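Local coordinates for protein xyloglucan-specific endo-beta-1,4-glucanase (Uncultured bacterium, PDB 4W88) that hydrolyses internal beta-1,4-glucosidic linkages in xyloglucan, a plant cell-wall polysaccharide, as an endo-acting glycoside hydrolase of family 5, at residues E45-V50 / L319-L324; I99-H103 / A126-Q130; Y138-F144 / N187-L193; Y238-N242 / D282-W286; F276-T280 / N328-V332. The protein carries 1 engineered substitution. One frame throughout, in Å; residues are numbered along the deposited sequence.

Contact 1. Residues E45-V50 / L319-L324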
# COMPACT_ATOMS: atom_id res chain seq x y z
N GLU A 45 12.63 16.31 -6.67
CA GLU A 45 13.55 15.60 -7.50
C GLU A 45 13.49 14.09 -7.27
O GLU A 45 13.59 13.30 -8.23
CB GLU A 45 14.98 16.08 -7.30
CG GLU A 45 15.25 17.50 -7.80
CD GLU A 45 15.00 18.60 -6.77
OE1 GLU A 45 14.32 18.40 -5.73
OE2 GLU A 45 15.52 19.74 -6.98
N ILE A 46 13.37 13.67 -6.00
CA ILE A 46 13.23 12.23 -5.73
C ILE A 46 11.99 11.69 -6.47
O ILE A 46 12.02 10.65 -7.12
CB ILE A 46 13.19 11.99 -4.20
CG1 ILE A 46 14.62 12.13 -3.64
CG2 ILE A 46 12.64 10.62 -3.90
CD1 ILE A 46 14.73 12.26 -2.15
N VAL A 47 10.86 12.37 -6.30
CA VAL A 47 9.61 11.94 -6.90
C VAL A 47 9.73 11.97 -8.43
O VAL A 47 9.27 11.04 -9.12
CB VAL A 47 8.42 12.76 -6.33
CG1 VAL A 47 7.12 12.49 -7.07
CG2 VAL A 47 8.25 12.47 -4.83
N ASP A 48 10.32 13.04 -8.98
CA ASP A 48 10.57 13.13 -10.42
C ASP A 48 11.31 11.92 -10.96
O ASP A 48 11.01 11.36 -12.02
CB ASP A 48 11.40 14.34 -10.81
CG ASP A 48 10.79 15.68 -10.57
OD1 ASP A 48 9.56 15.83 -10.35
OD2 ASP A 48 11.64 16.64 -10.58
N THR A 49 12.30 11.48 -10.22
CA THR A 49 13.19 10.41 -10.68
C THR A 49 12.42 9.10 -10.78
O THR A 49 12.60 8.31 -11.72
CB THR A 49 14.39 10.27 -9.70
OG1 THR A 49 15.07 11.52 -9.58
CG2 THR A 49 15.36 9.23 -10.12
N VAL A 50 11.57 8.86 -9.77
CA VAL A 50 10.65 7.71 -9.80
C VAL A 50 9.77 7.72 -11.07
O VAL A 50 9.73 6.75 -11.83
CB VAL A 50 9.79 7.69 -8.49
CG1 VAL A 50 8.69 6.64 -8.55
CG2 VAL A 50 10.70 7.45 -7.27
N LEU A 319 15.62 2.82 -5.56
CA LEU A 319 16.12 4.17 -5.79
C LEU A 319 17.09 4.60 -4.69
O LEU A 319 16.72 4.69 -3.54
CB LEU A 319 14.99 5.16 -5.95
CG LEU A 319 15.44 6.63 -6.10
CD1 LEU A 319 16.32 6.76 -7.38
CD2 LEU A 319 14.23 7.56 -6.08
N ASN A 320 18.34 4.88 -5.07
CA ASN A 320 19.29 5.51 -4.15
C ASN A 320 18.93 6.99 -4.08
O ASN A 320 19.27 7.78 -4.98
CB ASN A 320 20.75 5.30 -4.56
CG ASN A 320 21.71 5.90 -3.56
OD1 ASN A 320 21.37 6.84 -2.82
ND2 ASN A 320 22.92 5.40 -3.56
N ARG A 321 18.15 7.35 -3.06
CA ARG A 321 17.51 8.67 -3.09
C ARG A 321 18.52 9.83 -2.98
O ARG A 321 18.31 10.89 -3.60
CB ARG A 321 16.52 8.75 -1.95
CG ARG A 321 15.37 7.78 -2.03
CD ARG A 321 14.39 7.95 -0.92
NE ARG A 321 13.51 6.79 -0.86
CZ ARG A 321 12.64 6.62 0.13
NH1 ARG A 321 12.48 7.59 1.01
NH2 ARG A 321 12.00 5.48 0.28
N SER A 322 19.64 9.58 -2.31
CA SER A 322 20.63 10.65 -2.14
C SER A 322 21.39 10.94 -3.42
O SER A 322 21.86 12.05 -3.58
CB SER A 322 21.62 10.37 -1.03
OG SER A 322 20.94 10.37 0.19
N LEU A 323 21.56 9.93 -4.27
CA LEU A 323 22.31 10.07 -5.50
C LEU A 323 21.41 10.28 -6.71
O LEU A 323 21.91 10.60 -7.80
CB LEU A 323 23.16 8.83 -5.73
CG LEU A 323 24.22 8.64 -4.68
CD1 LEU A 323 25.18 7.56 -5.12
CD2 LEU A 323 24.98 9.95 -4.47
N LEU A 324 20.12 10.03 -6.53
CA LEU A 324 19.16 10.03 -7.64
C LEU A 324 19.61 9.07 -8.75
O LEU A 324 19.46 9.37 -9.96
CB LEU A 324 18.91 11.46 -8.21
CG LEU A 324 18.41 12.47 -7.17
CD1 LEU A 324 18.22 13.82 -7.81
CD2 LEU A 324 17.08 11.99 -6.57
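Residues 45-50 form part of helix 44-53, which follows the first strand of this TIM barrel. Residues 319-324 enter as a short strand, 319-320, and then turn through Arg321, Ser322 and Leu323 in helical backbone angles. Leu324 has positive phi and psi, and the chain then enters strand 325-326, antiparallel to 319-320, so the segment is one arm and the turn of a small hairpin. The CA atoms come nearest at Ile46 and Arg321, 6.2 Å apart, and Val50 and Leu319 are 7.7 Å apart.

No hydrogen bond joins the segments; the contact is apolar packing. Leu319 projects toward the helix. Its CD2 lies 3.7 Å from Val50 CG2 and 4.1 Å from Ile46 CG2, while its CD1 is 3.8 Å from Thr49 CG2. Ile46 also reaches the turn: its CG1 is 3.8 Å from Leu324 CD2, and its CD1 is 3.9 Å from Arg321 CB. The guanidinium of Arg321 is held by Thr21 and Gly19, near the end of strand 15-18. Trp326 of the second hairpin strand touches both Thr49 and Leu319. The hairpin thus packs against the first barrel helix. Leu324 also covers a hydroxyl already in use: Thr49 OG1 donates to Glu45 O one helical turn back, at 2.7 Å, and sits 3.6 Å from Leu324 CD2.

Contact 2. Residues I99-H103 / A126-Q130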
# COMPACT_ATOMS: atom_id res chain seq x y z
N ILE A 99 -1.46 6.98 -4.25
CA ILE A 99 -2.19 6.43 -3.12
C ILE A 99 -1.66 7.01 -1.85
O ILE A 99 -0.49 6.92 -1.58
CB ILE A 99 -2.12 4.88 -3.05
CG1 ILE A 99 -2.73 4.24 -4.30
CG2 ILE A 99 -2.70 4.37 -1.75
CD1 ILE A 99 -2.49 2.71 -4.34
N LEU A 100 -2.57 7.59 -1.08
CA LEU A 100 -2.32 8.02 0.30
C LEU A 100 -2.97 7.00 1.26
O LEU A 100 -4.16 6.73 1.15
CB LEU A 100 -2.99 9.35 0.58
CG LEU A 100 -2.83 9.93 1.97
CD1 LEU A 100 -1.38 10.18 2.35
CD2 LEU A 100 -3.71 11.19 2.07
N ASP A 101 -2.18 6.41 2.17
CA ASP A 101 -2.74 5.52 3.16
C ASP A 101 -2.66 6.06 4.59
O ASP A 101 -2.15 7.18 4.81
CB ASP A 101 -2.14 4.11 3.06
CG ASP A 101 -0.80 3.90 3.78
OD1 ASP A 101 -0.32 4.78 4.48
OD2 ASP A 101 -0.28 2.70 3.64
N THR A 102 -3.19 5.29 5.54
CA THR A 102 -2.66 5.29 6.91
C THR A 102 -1.83 4.00 7.01
O THR A 102 -2.15 2.98 6.37
CB THR A 102 -3.75 5.35 7.99
OG1 THR A 102 -4.46 4.07 8.14
CG2 THR A 102 -4.71 6.47 7.78
N HIS A 103 -0.81 4.01 7.86
CA HIS A 103 0.21 3.00 7.79
C HIS A 103 0.41 2.27 9.14
O HIS A 103 -0.43 1.41 9.45
CB HIS A 103 1.49 3.50 7.10
CG HIS A 103 2.20 2.40 6.37
ND1 HIS A 103 1.77 1.94 5.13
CD2 HIS A 103 3.30 1.67 6.68
CE1 HIS A 103 2.59 0.97 4.74
NE2 HIS A 103 3.51 0.80 5.66
N ALA A 126 -12.44 9.68 12.17
CA ALA A 126 -11.97 10.97 12.50
C ALA A 126 -10.71 11.42 11.74
O ALA A 126 -10.59 12.61 11.34
CB ALA A 126 -11.77 11.12 13.99
N ILE A 127 -9.79 10.47 11.50
CA ILE A 127 -8.55 10.77 10.81
C ILE A 127 -8.97 11.01 9.34
O ILE A 127 -8.50 11.99 8.73
CB ILE A 127 -7.58 9.60 10.96
CG1 ILE A 127 -7.06 9.48 12.43
CG2 ILE A 127 -6.39 9.74 10.00
CD1 ILE A 127 -6.37 8.16 12.70
N TRP A 128 -9.77 10.09 8.77
CA TRP A 128 -10.10 10.17 7.37
C TRP A 128 -10.97 11.36 7.04
O TRP A 128 -10.86 11.90 5.90
CB TRP A 128 -10.66 8.86 6.84
CG TRP A 128 -9.56 7.94 6.44
CD1 TRP A 128 -9.14 6.82 7.09
CD2 TRP A 128 -8.65 8.15 5.37
NE1 TRP A 128 -8.01 6.30 6.44
CE2 TRP A 128 -7.72 7.10 5.38
CE3 TRP A 128 -8.57 9.12 4.36
CZ2 TRP A 128 -6.69 6.99 4.41
CZ3 TRP A 128 -7.55 9.03 3.44
CH2 TRP A 128 -6.60 8.00 3.47
N LYS A 129 -11.85 11.79 7.96
CA LYS A 129 -12.59 13.04 7.69
C LYS A 129 -11.61 14.19 7.45
O LYS A 129 -11.82 14.99 6.52
CB LYS A 129 -13.57 13.36 8.83
CG LYS A 129 -14.32 14.69 8.79
CD LYS A 129 -15.35 14.77 9.92
CE LYS A 129 -16.37 15.86 9.77
NZ LYS A 129 -15.75 17.11 10.09
N GLN A 130 -10.56 14.29 8.30
CA GLN A 130 -9.60 15.35 8.17
C GLN A 130 -8.79 15.24 6.90
O GLN A 130 -8.54 16.28 6.22
CB GLN A 130 -8.65 15.42 9.35
CG GLN A 130 -9.32 15.71 10.65
CD GLN A 130 -8.33 15.59 11.79
OE1 GLN A 130 -7.43 16.41 11.99
NE2 GLN A 130 -8.46 14.49 12.52
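The first segment runs along barrel strand 97-101 and into the loop after it. Leu100 points toward helix 117-134. Its O is 3.6 Å from Trp128 CH2, at the edge of the indole, and its CG is 4.5 Å from the same carbon. At Asp101 the CA-to-CB bond points away from the helix, and only its backbone comes close, with Asp101 C 4.1 Å from Trp128 CZ2. The carboxylate instead takes part in a histidine-carboxylate hydrogen bond: His103 ND1 donates to Asp101 OD2 at 2.6 Å, nearly straight. Thr102 turns back to the helix. Its CG2 lies 3.6 Å from Trp128 NE1 and 4.3 Å from Ile127 CG2.

The helix links strand 97-101 to the next parallel strand, 142-145, so this is the packing inside a beta-alpha-beta unit of the TIM barrel. The indole of Trp128 fills the space between helix and strand, and its ring also meets that of Phe144 in strand 142-145. No hydrogen bond crosses between the segments, which meet by van der Waals packing around Trp128. The polar groups beside this packing, Thr102 OG1 and Trp128 NE1, both bond to Gly146 O. The helix and the end of the strand are therefore linked through a third residue, by a carbonyl that they share.

Contact 3. Residues Y138-F144 / N187-L193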
# COMPACT_ATOMS: atom_id res chain seq x y z
N TYR A 138 -8.56 17.64 -4.84
CA TYR A 138 -7.57 16.92 -5.64
C TYR A 138 -8.32 16.02 -6.60
O TYR A 138 -9.41 15.50 -6.28
CB TYR A 138 -6.62 16.13 -4.75
CG TYR A 138 -5.55 16.94 -4.06
CD1 TYR A 138 -5.90 17.98 -3.22
CD2 TYR A 138 -4.21 16.70 -4.28
CE1 TYR A 138 -4.96 18.72 -2.53
CE2 TYR A 138 -3.26 17.44 -3.61
CZ TYR A 138 -3.64 18.52 -2.79
OH TYR A 138 -2.70 19.28 -2.15
N ASP A 139 -7.75 15.83 -7.80
CA ASP A 139 -8.43 15.09 -8.85
C ASP A 139 -8.40 13.55 -8.68
O ASP A 139 -7.93 13.04 -7.64
CB ASP A 139 -7.94 15.56 -10.23
CG ASP A 139 -6.60 15.00 -10.63
OD1 ASP A 139 -6.10 14.03 -10.01
OD2 ASP A 139 -6.07 15.63 -11.59
N GLU A 140 -9.01 12.86 -9.66
CA GLU A 140 -9.26 11.45 -9.54
C GLU A 140 -7.96 10.56 -9.57
O GLU A 140 -8.05 9.31 -9.41
CB GLU A 140 -10.23 11.02 -10.65
CG GLU A 140 -9.57 10.76 -12.01
CD GLU A 140 -8.97 11.95 -12.79
OE1 GLU A 140 -9.38 13.09 -12.53
OE2 GLU A 140 -8.05 11.71 -13.69
N LYS A 141 -6.83 11.15 -9.91
CA LYS A 141 -5.59 10.43 -9.90
C LYS A 141 -5.12 10.16 -8.43
O LYS A 141 -4.28 9.26 -8.21
CB LYS A 141 -4.50 11.16 -10.63
CG LYS A 141 -4.74 11.43 -12.12
CD LYS A 141 -3.50 11.91 -12.90
CE LYS A 141 -3.82 12.32 -14.30
NZ LYS A 141 -2.47 12.45 -14.93
N LEU A 142 -5.64 10.91 -7.46
CA LEU A 142 -5.35 10.66 -6.03
C LEU A 142 -6.43 9.69 -5.49
O LEU A 142 -7.64 9.97 -5.53
CB LEU A 142 -5.37 11.95 -5.21
CG LEU A 142 -5.23 11.82 -3.66
CD1 LEU A 142 -3.93 11.16 -3.32
CD2 LEU A 142 -5.27 13.17 -3.02
N MSE A 143 -5.95 8.57 -4.90
CA MSE A 143 -6.76 7.53 -4.31
C MSE A 143 -6.38 7.40 -2.86
O MSE A 143 -5.23 7.76 -2.46
CB MSE A 143 -6.43 6.25 -5.07
CG MSE A 143 -6.65 6.40 -6.56
SE MSE A 143 -6.37 4.71 -7.55
CE MSE A 143 -4.45 4.69 -7.68
N PHE A 144 -7.34 6.98 -2.03
CA PHE A 144 -7.12 6.79 -0.61
C PHE A 144 -7.22 5.30 -0.28
O PHE A 144 -8.16 4.62 -0.72
CB PHE A 144 -8.19 7.51 0.24
CG PHE A 144 -8.27 9.01 0.09
CD1 PHE A 144 -7.20 9.83 -0.33
CD2 PHE A 144 -9.45 9.65 0.51
CE1 PHE A 144 -7.36 11.21 -0.43
CE2 PHE A 144 -9.57 11.01 0.46
CZ PHE A 144 -8.52 11.79 0.00
N ASN A 187 -14.68 16.27 -4.59
CA ASN A 187 -14.12 15.19 -5.40
C ASN A 187 -14.04 13.88 -4.61
O ASN A 187 -13.82 12.81 -5.19
CB ASN A 187 -12.73 15.53 -5.98
CG ASN A 187 -12.74 16.70 -6.95
OD1 ASN A 187 -13.80 17.12 -7.43
ND2 ASN A 187 -11.56 17.20 -7.31
N ASN A 188 -14.23 13.96 -3.28
CA ASN A 188 -14.30 12.76 -2.51
C ASN A 188 -15.60 11.97 -2.68
O ASN A 188 -15.66 10.84 -2.19
CB ASN A 188 -14.06 13.02 -1.04
CG ASN A 188 -12.75 13.69 -0.75
OD1 ASN A 188 -11.74 13.40 -1.35
ND2 ASN A 188 -12.79 14.63 0.19
N ALA A 189 -16.59 12.52 -3.40
CA ALA A 189 -17.81 11.77 -3.64
C ALA A 189 -17.60 10.51 -4.47
O ALA A 189 -18.28 9.51 -4.27
CB ALA A 189 -18.89 12.65 -4.23
N ASP A 190 -16.63 10.59 -5.38
CA ASP A 190 -16.36 9.51 -6.31
C ASP A 190 -14.87 9.15 -6.46
O ASP A 190 -14.48 8.37 -7.33
CB ASP A 190 -17.02 9.79 -7.66
CG ASP A 190 -16.60 11.05 -8.34
OD1 ASP A 190 -15.74 11.77 -7.78
OD2 ASP A 190 -17.18 11.35 -9.46
N ARG A 191 -14.02 9.68 -5.56
CA ARG A 191 -12.64 9.26 -5.49
C ARG A 191 -12.54 7.76 -5.32
O ARG A 191 -13.36 7.15 -4.59
CB ARG A 191 -11.97 9.95 -4.26
CG ARG A 191 -10.49 9.75 -4.18
CD ARG A 191 -9.80 10.56 -3.12
NE ARG A 191 -10.13 11.96 -3.09
CZ ARG A 191 -9.81 12.86 -4.02
NH1 ARG A 191 -9.05 12.53 -5.05
NH2 ARG A 191 -10.27 14.08 -3.91
N VAL A 192 -11.52 7.14 -5.93
CA VAL A 192 -11.31 5.73 -5.67
C VAL A 192 -10.87 5.56 -4.20
O VAL A 192 -9.82 6.08 -3.79
CB VAL A 192 -10.28 5.09 -6.63
CG1 VAL A 192 -10.05 3.57 -6.34
CG2 VAL A 192 -10.70 5.32 -8.07
N LEU A 193 -11.61 4.68 -3.48
CA LEU A 193 -11.28 4.33 -2.14
C LEU A 193 -10.89 2.87 -2.06
O LEU A 193 -11.62 2.03 -2.55
CB LEU A 193 -12.42 4.62 -1.18
CG LEU A 193 -12.97 6.02 -1.21
CD1 LEU A 193 -14.08 6.27 -0.20
CD2 LEU A 193 -11.91 7.11 -1.02
O HOH W 1 -9.39 8.56 -7.22
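Arg191 gathers three backbone carbonyls from 138-144. Its NH2 donates to Tyr138 O at 2.9 Å. Its NH1 donates to Asp139 O at 2.9 Å, to Leu142 O at 3.0 Å and, less directly, to Tyr138 O at 3.2 Å. Asn187 ND2 also donates to Tyr138 O, at 2.9 Å. The guanidinium is fixed from its own segment by Asn188 OD1, 2.8 Å from Arg191 NE. The carbonyls come together because Asp139 to Leu142 form a type I turn, in which Asp139 OD1 makes an Asx turn with Lys141 N at 3.0 Å. A water joins Glu140 O and Leu142 O to Val192 N.

Further along, the strands meet. Phe144 N donates to Val192 O at 3.2 Å, and Phe144 forms a parallel bridge with Leu193. Arg191 CD lies over the face of the Phe144 ring, 3.5 Å from its centroid, a CH-pi contact. Phe144 CD2 packs on Leu193 CD2 at 3.9 Å, and CG of Met143, a selenomethionine, on Val192 CB at 3.9 Å.

The arrangement is the start of two neighbouring parallel strands, 142-145 and 193-196, of a TIM barrel, with the loops before them tied by an arginine.

Contact 4. Residues Y238-N242 / D282-W286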
# COMPACT_ATOMS: atom_id res chain seq x y z
N TYR A 238 15.19 -18.85 0.13
CA TYR A 238 16.12 -19.17 -0.94
C TYR A 238 16.23 -17.94 -1.85
O TYR A 238 15.36 -17.04 -1.82
CB TYR A 238 15.60 -20.40 -1.72
CG TYR A 238 14.18 -20.32 -2.15
CD1 TYR A 238 13.13 -20.77 -1.34
CD2 TYR A 238 13.86 -19.79 -3.37
CE1 TYR A 238 11.79 -20.68 -1.76
CE2 TYR A 238 12.53 -19.70 -3.79
CZ TYR A 238 11.50 -20.12 -2.98
OH TYR A 238 10.19 -20.00 -3.39
N SER A 239 17.29 -17.89 -2.67
CA SER A 239 17.53 -16.82 -3.58
C SER A 239 17.47 -17.16 -5.04
O SER A 239 17.70 -16.28 -5.88
CB SER A 239 18.86 -16.20 -3.27
OG SER A 239 19.95 -17.09 -3.61
N VAL A 240 17.23 -18.42 -5.36
CA VAL A 240 17.17 -18.86 -6.73
C VAL A 240 15.74 -18.85 -7.23
O VAL A 240 14.84 -19.28 -6.57
CB VAL A 240 17.74 -20.29 -6.84
CG1 VAL A 240 17.60 -20.86 -8.25
CG2 VAL A 240 19.16 -20.31 -6.33
N TRP A 241 15.56 -18.41 -8.47
CA TRP A 241 14.27 -18.43 -9.11
C TRP A 241 14.38 -19.10 -10.44
O TRP A 241 14.88 -18.51 -11.44
CB TRP A 241 13.63 -17.03 -9.24
CG TRP A 241 12.22 -17.14 -9.64
CD1 TRP A 241 11.70 -17.13 -10.90
CD2 TRP A 241 11.14 -17.46 -8.77
NE1 TRP A 241 10.34 -17.39 -10.87
CE2 TRP A 241 9.97 -17.57 -9.57
CE3 TRP A 241 11.05 -17.66 -7.40
CZ2 TRP A 241 8.75 -17.86 -9.03
CZ3 TRP A 241 9.80 -17.89 -6.86
CH2 TRP A 241 8.68 -18.04 -7.67
N ASN A 242 13.94 -20.37 -10.49
CA ASN A 242 13.90 -21.06 -11.75
C ASN A 242 12.53 -21.39 -12.28
O ASN A 242 12.46 -22.07 -13.27
CB ASN A 242 14.72 -22.36 -11.66
CG ASN A 242 14.06 -23.41 -10.77
OD1 ASN A 242 12.97 -23.22 -10.27
ND2 ASN A 242 14.71 -24.53 -10.62
N ASP A 282 17.89 -13.80 -10.74
CA ASP A 282 16.74 -14.48 -10.17
C ASP A 282 15.56 -13.56 -9.91
O ASP A 282 14.40 -13.90 -10.19
CB ASP A 282 17.14 -15.18 -8.85
CG ASP A 282 18.23 -16.17 -9.06
OD1 ASP A 282 17.92 -17.26 -9.57
OD2 ASP A 282 19.40 -15.87 -8.77
N ILE A 283 15.86 -12.39 -9.38
CA ILE A 283 14.79 -11.42 -9.19
C ILE A 283 14.15 -11.00 -10.52
O ILE A 283 12.93 -10.90 -10.60
CB ILE A 283 15.23 -10.22 -8.33
CG1 ILE A 283 15.56 -10.68 -6.90
CG2 ILE A 283 14.19 -9.12 -8.38
CD1 ILE A 283 16.17 -9.63 -6.01
N VAL A 284 14.98 -10.72 -11.55
CA VAL A 284 14.42 -10.47 -12.87
C VAL A 284 13.46 -11.56 -13.33
O VAL A 284 12.37 -11.26 -13.87
CB VAL A 284 15.55 -10.19 -13.88
CG1 VAL A 284 15.00 -10.10 -15.32
CG2 VAL A 284 16.30 -8.89 -13.46
N ARG A 285 13.85 -12.83 -13.20
CA ARG A 285 12.96 -13.93 -13.56
C ARG A 285 11.68 -13.97 -12.72
O ARG A 285 10.57 -14.20 -13.24
CB ARG A 285 13.70 -15.27 -13.46
CG ARG A 285 14.76 -15.45 -14.55
CD ARG A 285 15.22 -16.91 -14.65
NE ARG A 285 16.16 -17.18 -13.56
CZ ARG A 285 17.46 -16.92 -13.58
NH1 ARG A 285 18.04 -16.40 -14.62
NH2 ARG A 285 18.20 -17.18 -12.52
N TRP A 286 11.81 -13.72 -11.43
CA TRP A 286 10.64 -13.71 -10.55
C TRP A 286 9.66 -12.62 -10.98
O TRP A 286 8.45 -12.86 -11.02
CB TRP A 286 11.08 -13.49 -9.10
CG TRP A 286 9.94 -13.30 -8.17
CD1 TRP A 286 9.10 -14.26 -7.64
CD2 TRP A 286 9.47 -12.05 -7.69
NE1 TRP A 286 8.14 -13.66 -6.87
CE2 TRP A 286 8.35 -12.30 -6.87
CE3 TRP A 286 9.89 -10.74 -7.88
CZ2 TRP A 286 7.62 -11.26 -6.27
CZ3 TRP A 286 9.18 -9.72 -7.30
CH2 TRP A 286 8.07 -9.98 -6.50
O HOH W 2 20.80 -16.83 -6.29
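Two hydrogen bonds join the loop to the helix. Trp241 N donates to Asp282 OD1 at 2.8 Å, and Arg285 NE donates to Trp241 O at 2.8 Å. The peptide groups on both sides of Trp241 CA are thus held by helix side chains. These side chains also pair with each other, in a salt bridge of 3.0 Å between Arg285 NH2 and Asp282 OD1. A water bonds to Ser239 OG and to Asp282 OD2.

The aromatic contacts centre on Trp241. The edge of Trp286 meets its face, with the six-membered ring of Trp241 and the five-membered ring of Trp286 4.8 Å apart and the planes at 85°. Trp286 CA lies over the five-membered ring of Trp241, 3.7 Å from its centroid, as a CH-pi contact. The indole nitrogens bond outside the segments: Trp241 NE1 to Asp289, and Trp286 NE1 to Thr226 O.

Trp241 also packs along the helix, with its CD1 3.7 Å from Arg285 CB and its CB 4.0 Å from Asp282 CB.

Residues 238-242 belong to the long connection between strand 218-223 and helix 246-261, which includes the short helix 228-231 and carries the glycan-contacting Tyr225, Tyr228 and Tyr232. The contact anchors it to helix 280-295, joining successive beta-alpha units of the TIM barrel.

Contact 5. Residues F276-T280 / N328-V332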
# COMPACT_ATOMS: atom_id res chain seq x y z
N PHE A 276 16.83 -7.96 -2.05
CA PHE A 276 18.05 -8.19 -2.81
C PHE A 276 18.98 -9.14 -2.09
O PHE A 276 19.41 -8.86 -0.97
CB PHE A 276 18.84 -6.91 -3.18
CG PHE A 276 20.02 -7.19 -4.06
CD1 PHE A 276 19.79 -7.66 -5.38
CD2 PHE A 276 21.32 -6.96 -3.64
CE1 PHE A 276 20.85 -7.97 -6.22
CE2 PHE A 276 22.39 -7.23 -4.52
CZ PHE A 276 22.14 -7.73 -5.80
N LYS A 277 19.27 -10.27 -2.73
CA LYS A 277 20.09 -11.36 -2.12
C LYS A 277 21.24 -11.75 -3.06
O LYS A 277 21.50 -12.93 -3.28
CB LYS A 277 19.21 -12.59 -1.88
CG LYS A 277 18.00 -12.46 -0.96
CD LYS A 277 17.09 -13.66 -1.04
CE LYS A 277 15.90 -13.45 -0.10
NZ LYS A 277 15.19 -14.75 0.08
N GLU A 278 21.87 -10.71 -3.66
CA GLU A 278 22.99 -10.86 -4.62
C GLU A 278 22.55 -11.80 -5.73
O GLU A 278 23.30 -12.70 -6.15
CB GLU A 278 24.29 -11.30 -3.98
CG GLU A 278 24.59 -10.48 -2.77
CD GLU A 278 25.83 -9.82 -2.75
OE1 GLU A 278 25.77 -8.64 -3.14
OE2 GLU A 278 26.80 -10.49 -2.30
N ASN A 279 21.34 -11.56 -6.21
CA ASN A 279 20.63 -12.50 -7.04
C ASN A 279 19.82 -11.78 -8.11
O ASN A 279 18.64 -12.09 -8.35
CB ASN A 279 19.71 -13.40 -6.21
CG ASN A 279 18.58 -12.63 -5.51
OD1 ASN A 279 18.72 -11.45 -5.19
ND2 ASN A 279 17.47 -13.32 -5.31
N THR A 280 20.47 -10.81 -8.75
CA THR A 280 19.82 -9.99 -9.75
C THR A 280 19.04 -10.77 -10.78
O THR A 280 17.87 -10.49 -11.07
CB THR A 280 20.84 -9.16 -10.50
OG1 THR A 280 21.44 -8.25 -9.59
CG2 THR A 280 20.15 -8.35 -11.61
N ASN A 328 20.00 -0.88 -8.74
CA ASN A 328 20.08 -2.08 -9.58
C ASN A 328 19.26 -1.89 -10.84
O ASN A 328 18.06 -2.05 -10.80
CB ASN A 328 19.67 -3.32 -8.78
CG ASN A 328 19.96 -4.59 -9.51
OD1 ASN A 328 19.73 -4.71 -10.71
ND2 ASN A 328 20.52 -5.54 -8.80
N ASP A 329 19.88 -1.44 -11.92
CA ASP A 329 19.09 -1.03 -13.08
C ASP A 329 18.45 -2.23 -13.78
O ASP A 329 17.42 -2.09 -14.43
CB ASP A 329 19.94 -0.27 -14.10
CG ASP A 329 20.11 1.18 -13.75
OD1 ASP A 329 19.15 1.85 -13.39
OD2 ASP A 329 21.26 1.59 -13.81
N ASP A 330 19.03 -3.43 -13.64
CA ASP A 330 18.41 -4.62 -14.25
C ASP A 330 17.07 -5.01 -13.59
O ASP A 330 16.08 -5.35 -14.26
CB ASP A 330 19.36 -5.81 -14.19
CG ASP A 330 20.52 -5.71 -15.16
OD1 ASP A 330 20.57 -4.83 -16.02
OD2 ASP A 330 21.37 -6.58 -15.11
N ILE A 331 17.04 -5.00 -12.25
CA ILE A 331 15.79 -5.19 -11.52
C ILE A 331 14.74 -4.15 -11.89
O ILE A 331 13.57 -4.46 -12.21
CB ILE A 331 16.02 -5.23 -9.99
CG1 ILE A 331 16.84 -6.49 -9.63
CG2 ILE A 331 14.72 -5.21 -9.21
CD1 ILE A 331 17.26 -6.63 -8.20
N VAL A 332 15.18 -2.90 -11.90
CA VAL A 332 14.26 -1.80 -12.20
C VAL A 332 13.68 -1.88 -13.60
O VAL A 332 12.45 -1.70 -13.77
CB VAL A 332 14.88 -0.46 -11.83
CG1 VAL A 332 14.00 0.71 -12.27
CG2 VAL A 332 15.09 -0.40 -10.34
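Asn328 is the N-cap of helix 329-336, the last helix of the chain. Its OD1 accepts from Ile331 N at 3.1 Å, which caps the first turn. Its ND2 reaches the other segment and donates to Thr280 OG1 at 3.0 Å. The same nitrogen bonds to Tyr309 OH and lies 3.6 Å from Phe276 CE1. Asp330 touches Thr280 by its aliphatic carbon, with Asp330 CB 3.7 Å from Thr280 CG2. Ile331 follows on the side facing the loop. Its CD1 packs on Phe276 CD1 at 3.9 Å, and its CG1 is 4.3 Å from Thr280 CG2. Beyond the loop it also meets Ile283 and Ile287 of helix 280-295.

Thr280 is the first residue of that helix, and Phe276 lies in the loop between it and strand 267-272. The loop is shaped in part by Asn279 OD1, which accepts from Lys277 N at 2.8 Å. The starts of the last two barrel helices are therefore side by side. One asparagine serves both of them: its carbonyl oxygen caps its own helix, while its amide nitrogen donates to the hydroxyl of Thr280, the first residue of the neighbouring helix.

In the fold
From the N terminus, residues 45-50 open contact 1, whose long loop closes only at 319-324. Contacts 2, 3 and 4 all fall within it. Contact 2 closes a beta-alpha unit, and contact 3 follows in series, joining the starts of the next two neighbouring strands, 142-145 and 193-196. These two touch, since strands 97-101 and 142-145 are neighbours and Trp128 packs on Phe144. Contact 4 opens later, on the opposite side of the chain's centre from contacts 2 and 3. Contact 5 opens before contact 4 closes, so the two cross, and Lys277 and Asn279 bond to backbone oxygens of 238-242. Contact 5 also crosses contact 1, closing just after it. Together contacts 1 and 5 tie the C-terminal region to the first and seventh barrel helices.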